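Glycosyl hydrolase (Rhizobium leguminosarum bv. trifolii, PDB 5NDX) probably hydrolyses O-glycosidic bonds as a family 39 iduronidase, the bacterial orthologue of human alpha-L-iduronidase. Local coordinates at residues A[63-66]-A[72-75]; A[386-391]-A[395-400]; A[409-414]-A[424-429]. The protein carries 2 engineered substitutions. All coordinates share one frame; numbering follows the deposited sequence.

Contact 1 lies on the opposite side of the chain's centre from contacts 2 and 3, in the TIM-barrel part, while the other two share the large, mostly antiparallel sheet. Contact 3 is the buried one: side chains of strands 407-413 and 422-431 meet inside the fold. Contacts 1 and 2 are only partly buried, and in each a water bridges backbone atoms of the two segments. Contacts 2 and 3 have centres about 8 Å apart and touch through neighbouring strands 395-401 and 407-413, with a probable backbone hydrogen bond from Ile412 N to Ala396 O. Contact 1 adds an indole face and a direct backbone bond.

Contact 1: A[63-66]-A[72-75]; sequences NLLS and GYDW. Unlike the reference sequence in segment 63-66: Leu65 (reference Val).
Leu65, where the reference sequence has valine, packs its two methyl groups against the indole of Trp75, and this is the tight part of the contact. CD1 lies over one face of the six-membered ring, 4.1 Å from its centroid in a CH-pi contact, while CD2 lies above the same side of the ring, 3.5 Å from Trp75 CE3, near the ring fusion. The leucine has CG anti to its carbonyl carbon (chi1 -66°), which carries both methyls toward the indole although its CB does not point there. Tyr73 CB sits over the same face of the indole as Leu65 CD1, offset toward the rim, and Leu65 CD1 is 4.3 Å from Tyr73 CG. Thr123, Arg126 and Tyr127 of helix 110-131 pack on Trp75, and Leu119 of that helix touches Leu65.

The polar side is looser and partly exposed. There Asp74 N donates to Ser66 O over 2.7 Å in a nearly straight bond (N-H...O 159°). The same carbonyl oxygen lies at the edge of the Tyr73 ring and receives a bent CA-H contact from Tyr73 CA at 3.2 Å. The Ser66 and Asp74 side chains merely graze each other, Ser66 OG being 3.7 Å from Asp74 CB; the carboxylate turns instead to Ser76 OG and caps a backbone N shortly after Trp75, where the chain turns into helix 76-87. Next to this, a water donates to Leu64 O and to Asp74 O (2.7 Å), joining two carbonyls that cannot bond each other.

The pairing belongs to the excursion between barrel strand 55-58 and helix 76-87, a beta-alpha connection of a TIM barrel that carries a short, weakly bonded antiparallel pair of strands.

Contact 2: A[386-391]-A[395-400]; sequences PPLDPD and LAILPT
Leu388 reaches the strand through unusual torsions, chi1 -101° and chi2 23°, both well off the staggered values, and they spread its methyls over Leu395 and Ile397. Ile397 has CG1 anti to the backbone N (chi1 -167°), leaving CG2 to meet that leucine. Segment 386-391 belongs to the connection between antiparallel neighbours 378-385 and 395-401 of the large sheet, a link that includes the short helix 390-393 with Asp389 at its N-cap position, and it packs back on the start of the second strand. The closest carbon pair is tight: Leu388 CD2 stands 3.5 Å from Ile397 CG2, the two side chains crossing at about a right angle. On its other branch, CD1 lies 4.1 Å from Leu395 CD2. Replacing the leucine by an alanine would probably open a gap beside Ile397 and Leu395 and leave the connection less firmly seated on the strand. Pro390 packs on Ala396, between those two, CB to CB at 3.6 Å, while Glu293 of helix 282-300 touches both proline and alanine. Polar linkage across the turn is indirect: one water accepts from Asp389 N at 2.7 Å and donates to Leu395 O at 2.6 Å.

Contact 3: A[409-414]-A[424-429]; sequences ISLIHS and TAVRLE
Leu411 and Val426 meet midway between two non-neighbouring strands of the large, mostly antiparallel sheet, which curls so that they pack face to face, as in a beta-sandwich domain. The axes of strands 409-413 and 424-429 approach to 10.7 Å and run nearly antiparallel, 162° apart. Such spacing leaves the joining to side chains, and the apolar pairs come first. Leu411 CD2 stands 4.2 Å from Val426 CG2, and Ile409 CD1 lies 4.3 Å from Leu428 CD2; in both pairs methyl ends meet at ordinary van der Waals range. Leu395 touches both Leu411 and Val426 from strand 395-401, and Ile7 also packs on Val426.

A polar pair finishes the row. With CG anti to the backbone N (chi1 -164°), the His413 ring is carried across to Thr424, where NE2 lies 3.3 Å from OG1; the hydroxyl approaches the ring obliquely. Val514 and Leu516 of strand 508-516 and Ser518 touch the same buried imidazole.

Charged groups belong to the other face of strand 424-429. Arg427 NE donates to Glu429 OE2 over 2.6 Å, a salt bridge in which the carboxylate oxygen lies in the guanidinium plane and uses its anti lone pair. Arg6 of strand 4-10 adds a second salt bridge to that oxygen, so two arginines grip it.

The alternation of residues thus sorts the chemistry: hydrocarbon tips and one histidine-threonine pair turn into the buried space, whereas the charges of Arg427 and Glu429 are matched with each other and with Arg6 on the partly exposed side.

Contact 1: A[63-66]-A[72-75]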
ATOM      1  N   ASN A  63     -10.971 -10.023  17.997  1.00 42.43           N
ATOM      2  CA  ASN A  63     -12.216 -10.786  17.740  1.00 44.99           C
ATOM      3  C   ASN A  63     -11.934 -12.155  17.180  1.00 45.45           C
ATOM      4  O   ASN A  63     -12.808 -12.974  17.185  1.00 46.30           O
ATOM      5  CB  ASN A  63     -13.183 -10.054  16.798  1.00 46.67           C
ATOM      6  CG  ASN A  63     -13.819  -8.837  17.452  1.00 48.65           C
ATOM      7  OD1 ASN A  63     -13.703  -8.614  18.653  1.00 49.39           O
ATOM      8  ND2 ASN A  63     -14.482  -8.046  16.657  1.00 51.56           N
ATOM      9  N   LEU A  64     -10.725 -12.398  16.681  1.00 44.39           N
ATOM     10  CA  LEU A  64     -10.326 -13.728  16.273  1.00 45.87           C
ATOM     11  C   LEU A  64     -10.081 -14.673  17.469  1.00 47.00           C
ATOM     12  O   LEU A  64     -10.056 -15.878  17.282  1.00 47.56           O
ATOM     13  CB  LEU A  64      -9.054 -13.680  15.405  1.00 44.06           C
ATOM     14  CG  LEU A  64      -9.222 -12.949  14.060  1.00 45.96           C
ATOM     15  CD1 LEU A  64      -7.943 -12.958  13.245  1.00 44.14           C
ATOM     16  CD2 LEU A  64     -10.414 -13.494  13.251  1.00 46.84           C
ATOM     17  N   LEU A  65      -9.868 -14.129  18.659  1.00 46.45           N
ATOM     18  CA  LEU A  65      -9.660 -14.952  19.847  1.00 48.17           C
ATOM     19  C   LEU A  65     -10.998 -15.329  20.460  1.00 50.16           C
ATOM     20  O   LEU A  65     -11.987 -14.651  20.272  1.00 52.24           O
ATOM     21  CB  LEU A  65      -8.837 -14.190  20.880  1.00 47.59           C
ATOM     22  CG  LEU A  65      -7.383 -13.841  20.546  1.00 48.18           C
ATOM     23  CD1 LEU A  65      -6.730 -13.283  21.783  1.00 49.74           C
ATOM     24  CD2 LEU A  65      -6.620 -15.033  20.023  1.00 46.89           C
ATOM     25  N   SER A  66     -11.014 -16.413  21.211  1.00 53.52           N
ATOM     26  CA  SER A  66     -12.165 -16.697  22.083  1.00 56.68           C
ATOM     27  C   SER A  66     -11.654 -17.251  23.415  1.00 56.71           C
ATOM     28  O   SER A  66     -10.539 -17.799  23.488  1.00 54.50           O
ATOM     29  CB  SER A  66     -13.181 -17.626  21.387  1.00 55.21           C
ATOM     30  OG  SER A  66     -12.520 -18.810  21.024  1.00 55.11           O
ATOM     31  N   GLY A  72      -6.823 -18.453  29.754  1.00 89.30           N
ATOM     32  CA  GLY A  72      -6.409 -18.180  28.388  1.00 81.57           C
ATOM     33  C   GLY A  72      -7.450 -18.306  27.294  1.00 72.52           C
ATOM     34  O   GLY A  72      -8.659 -18.313  27.533  1.00 75.73           O
ATOM     35  N   TYR A  73      -6.942 -18.419  26.075  1.00 62.27           N
ATOM     36  CA  TYR A  73      -7.727 -18.167  24.884  1.00 55.64           C
ATOM     37  C   TYR A  73      -7.472 -19.228  23.875  1.00 52.94           C
ATOM     38  O   TYR A  73      -6.464 -19.910  23.941  1.00 52.26           O
ATOM     39  CB  TYR A  73      -7.320 -16.828  24.311  1.00 52.31           C
ATOM     40  CG  TYR A  73      -7.568 -15.681  25.237  1.00 50.86           C
ATOM     41  CD1 TYR A  73      -8.820 -15.081  25.304  1.00 52.49           C
ATOM     42  CD2 TYR A  73      -6.560 -15.216  26.072  1.00 51.54           C
ATOM     43  CE1 TYR A  73      -9.058 -14.011  26.148  1.00 53.31           C
ATOM     44  CE2 TYR A  73      -6.786 -14.170  26.934  1.00 53.71           C
ATOM     45  CZ  TYR A  73      -8.036 -13.561  26.964  1.00 53.50           C
ATOM     46  OH  TYR A  73      -8.247 -12.499  27.813  1.00 53.81           O
ATOM     47  N   ASP A  74      -8.401 -19.400  22.959  1.00 51.81           N
ATOM     48  CA  ASP A  74      -8.117 -20.165  21.757  1.00 53.23           C
ATOM     49  C   ASP A  74      -7.463 -19.174  20.762  1.00 50.82           C
ATOM     50  O   ASP A  74      -8.136 -18.290  20.273  1.00 47.55           O
ATOM     51  CB  ASP A  74      -9.408 -20.749  21.173  1.00 52.61           C
ATOM     52  CG  ASP A  74      -9.164 -21.617  19.935  1.00 55.57           C
ATOM     53  OD1 ASP A  74      -8.045 -21.669  19.386  1.00 55.54           O
ATOM     54  OD2 ASP A  74     -10.109 -22.290  19.490  1.00 59.66           O
ATOM     55  N   TRP A  75      -6.173 -19.380  20.465  1.00 50.32           N
ATOM     56  CA  TRP A  75      -5.385 -18.514  19.583  1.00 49.86           C
ATOM     57  C   TRP A  75      -5.388 -18.959  18.112  1.00 50.52           C
ATOM     58  O   TRP A  75      -4.703 -18.333  17.283  1.00 49.24           O
ATOM     59  CB  TRP A  75      -3.904 -18.456  20.043  1.00 47.32           C
ATOM     60  CG  TRP A  75      -3.741 -17.899  21.377  1.00 48.36           C
ATOM     61  CD1 TRP A  75      -3.847 -18.598  22.563  1.00 50.16           C
ATOM     62  CD2 TRP A  75      -3.464 -16.537  21.743  1.00 47.64           C
ATOM     63  NE1 TRP A  75      -3.632 -17.759  23.620  1.00 49.42           N
ATOM     64  CE2 TRP A  75      -3.407 -16.491  23.158  1.00 49.43           C
ATOM     65  CE3 TRP A  75      -3.281 -15.351  21.028  1.00 47.58           C
ATOM     66  CZ2 TRP A  75      -3.166 -15.303  23.865  1.00 49.43           C
ATOM     67  CZ3 TRP A  75      -3.032 -14.171  21.730  1.00 48.25           C
ATOM     68  CH2 TRP A  75      -2.965 -14.159  23.145  1.00 47.58           C
TER
HETATM   69  O   HOH W   1      -8.308 -17.593  17.638  1.00 49.53           O

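Contact 2: A[386-391]-A[395-400]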
ATOM      1  N   PRO A 386       8.759  26.729 -16.788  1.00 42.05           N
ATOM      2  CA  PRO A 386       8.554  27.565 -15.622  1.00 44.67           C
ATOM      3  C   PRO A 386       8.642  26.768 -14.329  1.00 42.67           C
ATOM      4  O   PRO A 386       8.513  25.543 -14.372  1.00 39.87           O
ATOM      5  CB  PRO A 386       7.118  28.097 -15.772  1.00 44.28           C
ATOM      6  CG  PRO A 386       6.738  27.781 -17.158  1.00 46.95           C
ATOM      7  CD  PRO A 386       7.555  26.601 -17.595  1.00 44.57           C
ATOM      8  N   PRO A 387       8.881  27.452 -13.202  1.00 43.15           N
ATOM      9  CA  PRO A 387       8.934  26.727 -11.939  1.00 44.03           C
ATOM     10  C   PRO A 387       7.660  25.948 -11.665  1.00 43.60           C
ATOM     11  O   PRO A 387       6.571  26.321 -12.096  1.00 43.82           O
ATOM     12  CB  PRO A 387       9.144  27.836 -10.892  1.00 45.95           C
ATOM     13  CG  PRO A 387       9.937  28.888 -11.665  1.00 45.86           C
ATOM     14  CD  PRO A 387       9.209  28.888 -13.010  1.00 44.26           C
ATOM     15  N   LEU A 388       7.827  24.811 -11.025  1.00 43.08           N
ATOM     16  CA  LEU A 388       6.691  23.960 -10.689  1.00 43.48           C
ATOM     17  C   LEU A 388       5.875  24.675  -9.613  1.00 43.83           C
ATOM     18  O   LEU A 388       6.448  25.293  -8.735  1.00 44.24           O
ATOM     19  CB  LEU A 388       7.194  22.641 -10.153  1.00 42.10           C
ATOM     20  CG  LEU A 388       7.212  21.417 -11.037  1.00 42.88           C
ATOM     21  CD1 LEU A 388       7.234  21.652 -12.524  1.00 41.04           C
ATOM     22  CD2 LEU A 388       8.219  20.381 -10.540  1.00 42.80           C
ATOM     23  N   ASP A 389       4.565  24.531  -9.674  1.00 41.94           N
ATOM     24  CA  ASP A 389       3.680  25.055  -8.642  1.00 43.42           C
ATOM     25  C   ASP A 389       2.533  24.067  -8.434  1.00 41.09           C
ATOM     26  O   ASP A 389       1.404  24.308  -8.885  1.00 39.03           O
ATOM     27  CB  ASP A 389       3.147  26.423  -9.080  1.00 47.71           C
ATOM     28  CG  ASP A 389       2.420  27.160  -7.952  1.00 50.73           C
ATOM     29  OD1 ASP A 389       2.244  26.631  -6.845  1.00 54.53           O
ATOM     30  OD2 ASP A 389       1.994  28.274  -8.201  1.00 56.37           O
ATOM     31  N   PRO A 390       2.832  22.930  -7.787  1.00 40.53           N
ATOM     32  CA  PRO A 390       1.888  21.813  -7.749  1.00 41.54           C
ATOM     33  C   PRO A 390       0.577  22.136  -7.082  1.00 41.91           C
ATOM     34  O   PRO A 390      -0.449  21.683  -7.549  1.00 41.22           O
ATOM     35  CB  PRO A 390       2.638  20.705  -7.010  1.00 39.85           C
ATOM     36  CG  PRO A 390       3.840  21.329  -6.447  1.00 40.30           C
ATOM     37  CD  PRO A 390       4.087  22.642  -7.064  1.00 40.50           C
ATOM     38  N   ASP A 391       0.603  22.962  -6.044  1.00 45.58           N
ATOM     39  CA  ASP A 391      -0.653  23.329  -5.365  1.00 50.22           C
ATOM     40  C   ASP A 391      -1.591  24.143  -6.257  1.00 48.41           C
ATOM     41  O   ASP A 391      -2.777  24.048  -6.083  1.00 52.49           O
ATOM     42  CB  ASP A 391      -0.402  24.013  -4.015  1.00 52.36           C
ATOM     43  CG  ASP A 391       0.374  23.120  -3.034  1.00 54.54           C
ATOM     44  OD1 ASP A 391       0.245  21.871  -3.038  1.00 56.46           O
ATOM     45  OD2 ASP A 391       1.117  23.676  -2.230  1.00 57.39           O
ATOM     46  N   LEU A 395       1.018  19.805 -11.464  1.00 35.18           N
ATOM     47  CA  LEU A 395       2.241  19.099 -11.876  1.00 34.49           C
ATOM     48  C   LEU A 395       3.263  19.092 -10.736  1.00 33.77           C
ATOM     49  O   LEU A 395       3.775  20.152 -10.310  1.00 32.47           O
ATOM     50  CB  LEU A 395       2.835  19.699 -13.165  1.00 34.96           C
ATOM     51  CG  LEU A 395       3.961  18.872 -13.788  1.00 35.67           C
ATOM     52  CD1 LEU A 395       3.445  17.541 -14.321  1.00 34.14           C
ATOM     53  CD2 LEU A 395       4.550  19.661 -14.953  1.00 37.61           C
ATOM     54  N   ALA A 396       3.551  17.882 -10.239  1.00 32.18           N
ATOM     55  CA  ALA A 396       4.424  17.677  -9.089  1.00 31.26           C
ATOM     56  C   ALA A 396       5.453  16.599  -9.406  1.00 32.31           C
ATOM     57  O   ALA A 396       5.307  15.788 -10.353  1.00 30.77           O
ATOM     58  CB  ALA A 396       3.591  17.295  -7.853  1.00 31.85           C
ATOM     59  N   ILE A 397       6.530  16.611  -8.639  1.00 32.10           N
ATOM     60  CA  ILE A 397       7.633  15.689  -8.877  1.00 33.74           C
ATOM     61  C   ILE A 397       8.243  15.112  -7.586  1.00 32.99           C
ATOM     62  O   ILE A 397       8.298  15.807  -6.595  1.00 33.34           O
ATOM     63  CB  ILE A 397       8.677  16.384  -9.748  1.00 35.20           C
ATOM     64  CG1 ILE A 397       9.681  15.354 -10.280  1.00 36.85           C
ATOM     65  CG2 ILE A 397       9.405  17.511  -8.989  1.00 36.13           C
ATOM     66  CD1 ILE A 397      10.527  15.924 -11.378  1.00 36.86           C
ATOM     67  N   LEU A 398       8.635  13.830  -7.590  1.00 32.86           N
ATOM     68  CA  LEU A 398       9.454  13.216  -6.508  1.00 32.28           C
ATOM     69  C   LEU A 398      10.723  12.701  -7.204  1.00 32.31           C
ATOM     70  O   LEU A 398      10.707  11.638  -7.831  1.00 31.60           O
ATOM     71  CB  LEU A 398       8.720  12.079  -5.796  1.00 33.26           C
ATOM     72  CG  LEU A 398       7.401  12.470  -5.089  1.00 34.40           C
ATOM     73  CD1 LEU A 398       6.583  11.238  -4.787  1.00 34.31           C
ATOM     74  CD2 LEU A 398       7.692  13.252  -3.802  1.00 35.66           C
ATOM     75  N   PRO A 399      11.820  13.464  -7.122  1.00 31.59           N
ATOM     76  CA  PRO A 399      13.023  13.160  -7.853  1.00 32.47           C
ATOM     77  C   PRO A 399      14.040  12.553  -6.930  1.00 34.30           C
ATOM     78  O   PRO A 399      14.454  13.218  -5.989  1.00 35.24           O
ATOM     79  CB  PRO A 399      13.471  14.526  -8.358  1.00 32.95           C
ATOM     80  CG  PRO A 399      13.025  15.465  -7.286  1.00 34.08           C
ATOM     81  CD  PRO A 399      11.875  14.811  -6.521  1.00 33.08           C
ATOM     82  N   THR A 400      14.364  11.269  -7.139  1.00 34.07           N
ATOM     83  CA  THR A 400      15.232  10.537  -6.227  1.00 33.55           C
ATOM     84  C   THR A 400      16.415   9.899  -6.942  1.00 34.43           C
ATOM     85  O   THR A 400      16.327   9.552  -8.116  1.00 34.42           O
ATOM     86  CB  THR A 400      14.502   9.446  -5.425  1.00 32.57           C
ATOM     87  OG1 THR A 400      14.074   8.397  -6.301  1.00 32.08           O
ATOM     88  CG2 THR A 400      13.349  10.028  -4.635  1.00 31.13           C
TER
HETATM   89  O   HOH W   2       3.384  22.587 -11.189  1.00 38.30           O

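Contact 3: A[409-414]-A[424-429]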
ATOM      1  N   ILE A 409      12.191   8.768 -10.688  1.00 28.62           N
ATOM      2  CA  ILE A 409      11.415  10.000 -10.626  1.00 28.73           C
ATOM      3  C   ILE A 409       9.924   9.707 -10.819  1.00 29.47           C
ATOM      4  O   ILE A 409       9.546   9.086 -11.827  1.00 30.06           O
ATOM      5  CB  ILE A 409      11.856  10.940 -11.729  1.00 29.12           C
ATOM      6  CG1 ILE A 409      13.315  11.356 -11.542  1.00 29.52           C
ATOM      7  CG2 ILE A 409      10.957  12.199 -11.781  1.00 30.33           C
ATOM      8  CD1 ILE A 409      13.944  11.818 -12.821  1.00 30.54           C
ATOM      9  N   SER A 410       9.096  10.126  -9.865  1.00 28.91           N
ATOM     10  CA  SER A 410       7.656  10.105 -10.031  1.00 29.44           C
ATOM     11  C   SER A 410       7.236  11.466 -10.579  1.00 29.55           C
ATOM     12  O   SER A 410       7.506  12.503  -9.964  1.00 30.52           O
ATOM     13  CB  SER A 410       6.944   9.823  -8.728  1.00 28.23           C
ATOM     14  OG  SER A 410       7.229   8.531  -8.250  1.00 28.33           O
ATOM     15  N   LEU A 411       6.607  11.485 -11.750  1.00 29.99           N
ATOM     16  CA  LEU A 411       6.017  12.724 -12.300  1.00 30.51           C
ATOM     17  C   LEU A 411       4.474  12.593 -12.175  1.00 30.73           C
ATOM     18  O   LEU A 411       3.850  11.691 -12.782  1.00 30.29           O
ATOM     19  CB  LEU A 411       6.443  12.890 -13.726  1.00 33.50           C
ATOM     20  CG  LEU A 411       6.066  14.230 -14.347  1.00 37.88           C
ATOM     21  CD1 LEU A 411       6.783  15.391 -13.654  1.00 39.50           C
ATOM     22  CD2 LEU A 411       6.412  14.193 -15.824  1.00 39.55           C
ATOM     23  N   ILE A 412       3.876  13.492 -11.397  1.00 28.51           N
ATOM     24  CA  ILE A 412       2.502  13.395 -10.951  1.00 29.19           C
ATOM     25  C   ILE A 412       1.697  14.534 -11.624  1.00 31.30           C
ATOM     26  O   ILE A 412       2.113  15.687 -11.524  1.00 32.21           O
ATOM     27  CB  ILE A 412       2.472  13.600  -9.444  1.00 29.29           C
ATOM     28  CG1 ILE A 412       3.354  12.577  -8.726  1.00 28.16           C
ATOM     29  CG2 ILE A 412       1.049  13.569  -8.903  1.00 30.38           C
ATOM     30  CD1 ILE A 412       3.774  13.031  -7.342  1.00 29.63           C
ATOM     31  N   HIS A 413       0.618  14.230 -12.346  1.00 29.32           N
ATOM     32  CA  HIS A 413      -0.245  15.305 -12.890  1.00 30.13           C
ATOM     33  C   HIS A 413      -1.626  15.020 -12.353  1.00 30.28           C
ATOM     34  O   HIS A 413      -2.278  14.069 -12.776  1.00 29.35           O
ATOM     35  CB  HIS A 413      -0.145  15.286 -14.388  1.00 30.43           C
ATOM     36  CG  HIS A 413      -0.647  16.510 -15.088  1.00 30.50           C
ATOM     37  ND1 HIS A 413      -0.902  17.726 -14.469  1.00 34.26           N
ATOM     38  CD2 HIS A 413      -0.902  16.710 -16.392  1.00 30.34           C
ATOM     39  CE1 HIS A 413      -1.299  18.613 -15.365  1.00 30.19           C
ATOM     40  NE2 HIS A 413      -1.286  18.029 -16.544  1.00 32.02           N
ATOM     41  N   SER A 414      -1.983  15.754 -11.311  1.00 28.95           N
ATOM     42  CA  SER A 414      -3.156  15.466 -10.536  1.00 31.17           C
ATOM     43  C   SER A 414      -3.665  16.762  -9.907  1.00 32.36           C
ATOM     44  O   SER A 414      -2.881  17.537  -9.319  1.00 29.80           O
ATOM     45  CB  SER A 414      -2.833  14.435  -9.445  1.00 31.20           C
ATOM     46  OG  SER A 414      -3.871  14.271  -8.491  1.00 30.06           O
ATOM     47  N   THR A 424      -0.134  18.310 -20.458  1.00 35.24           N
ATOM     48  CA  THR A 424       0.958  19.228 -20.661  1.00 38.24           C
ATOM     49  C   THR A 424       2.115  18.456 -21.281  1.00 37.85           C
ATOM     50  O   THR A 424       2.201  17.232 -21.186  1.00 38.98           O
ATOM     51  CB  THR A 424       1.716  19.740 -19.403  1.00 42.90           C
ATOM     52  OG1 THR A 424       1.342  19.140 -18.170  1.00 48.07           O
ATOM     53  CG2 THR A 424       1.780  21.087 -19.328  1.00 43.38           C
ATOM     54  N   ALA A 425       3.076  19.215 -21.763  1.00 35.15           N
ATOM     55  CA  ALA A 425       4.306  18.685 -22.315  1.00 37.45           C
ATOM     56  C   ALA A 425       5.437  18.894 -21.312  1.00 34.90           C
ATOM     57  O   ALA A 425       5.552  19.985 -20.740  1.00 34.85           O
ATOM     58  CB  ALA A 425       4.592  19.387 -23.620  1.00 37.64           C
ATOM     59  N   VAL A 426       6.235  17.844 -21.083  1.00 33.15           N
ATOM     60  CA  VAL A 426       7.418  17.943 -20.261  1.00 32.89           C
ATOM     61  C   VAL A 426       8.623  17.440 -21.054  1.00 33.87           C
ATOM     62  O   VAL A 426       8.585  16.346 -21.694  1.00 34.30           O
ATOM     63  CB  VAL A 426       7.277  17.150 -18.944  1.00 33.34           C
ATOM     64  CG1 VAL A 426       8.560  17.070 -18.166  1.00 34.07           C
ATOM     65  CG2 VAL A 426       6.183  17.760 -18.077  1.00 34.79           C
ATOM     66  N   ARG A 427       9.682  18.246 -21.035  1.00 32.34           N
ATOM     67  CA  ARG A 427      10.991  17.794 -21.498  1.00 33.73           C
ATOM     68  C   ARG A 427      11.774  17.527 -20.231  1.00 34.14           C
ATOM     69  O   ARG A 427      12.038  18.453 -19.464  1.00 33.52           O
ATOM     70  CB  ARG A 427      11.721  18.810 -22.337  1.00 33.74           C
ATOM     71  CG  ARG A 427      13.105  18.343 -22.826  1.00 34.18           C
ATOM     72  CD  ARG A 427      13.899  19.464 -23.506  1.00 34.78           C
ATOM     73  NE  ARG A 427      15.223  18.952 -23.835  1.00 34.29           N
ATOM     74  CZ  ARG A 427      15.572  18.360 -24.982  1.00 33.84           C
ATOM     75  NH1 ARG A 427      14.747  18.195 -26.014  1.00 32.47           N
ATOM     76  NH2 ARG A 427      16.801  17.911 -25.093  1.00 33.98           N
ATOM     77  N   LEU A 428      12.099  16.261 -20.004  1.00 33.77           N
ATOM     78  CA  LEU A 428      12.773  15.856 -18.786  1.00 35.44           C
ATOM     79  C   LEU A 428      14.229  15.602 -19.126  1.00 36.22           C
ATOM     80  O   LEU A 428      14.523  14.804 -20.001  1.00 36.65           O
ATOM     81  CB  LEU A 428      12.152  14.586 -18.229  1.00 35.78           C
ATOM     82  CG  LEU A 428      12.829  13.973 -16.991  1.00 36.96           C
ATOM     83  CD1 LEU A 428      12.669  14.914 -15.816  1.00 37.50           C
ATOM     84  CD2 LEU A 428      12.167  12.645 -16.662  1.00 37.92           C
ATOM     85  N   GLU A 429      15.111  16.267 -18.408  1.00 36.63           N
ATOM     86  CA  GLU A 429      16.556  16.114 -18.535  1.00 40.27           C
ATOM     87  C   GLU A 429      17.097  15.600 -17.208  1.00 39.12           C
ATOM     88  O   GLU A 429      16.725  16.084 -16.159  1.00 39.09           O
ATOM     89  CB  GLU A 429      17.189  17.467 -18.894  1.00 41.57           C
ATOM     90  CG  GLU A 429      16.708  17.914 -20.275  1.00 47.72           C
ATOM     91  CD  GLU A 429      17.206  19.267 -20.767  1.00 52.40           C
ATOM     92  OE1 GLU A 429      18.062  19.866 -20.098  1.00 61.68           O
ATOM     93  OE2 GLU A 429      16.755  19.725 -21.850  1.00 53.83           O
TER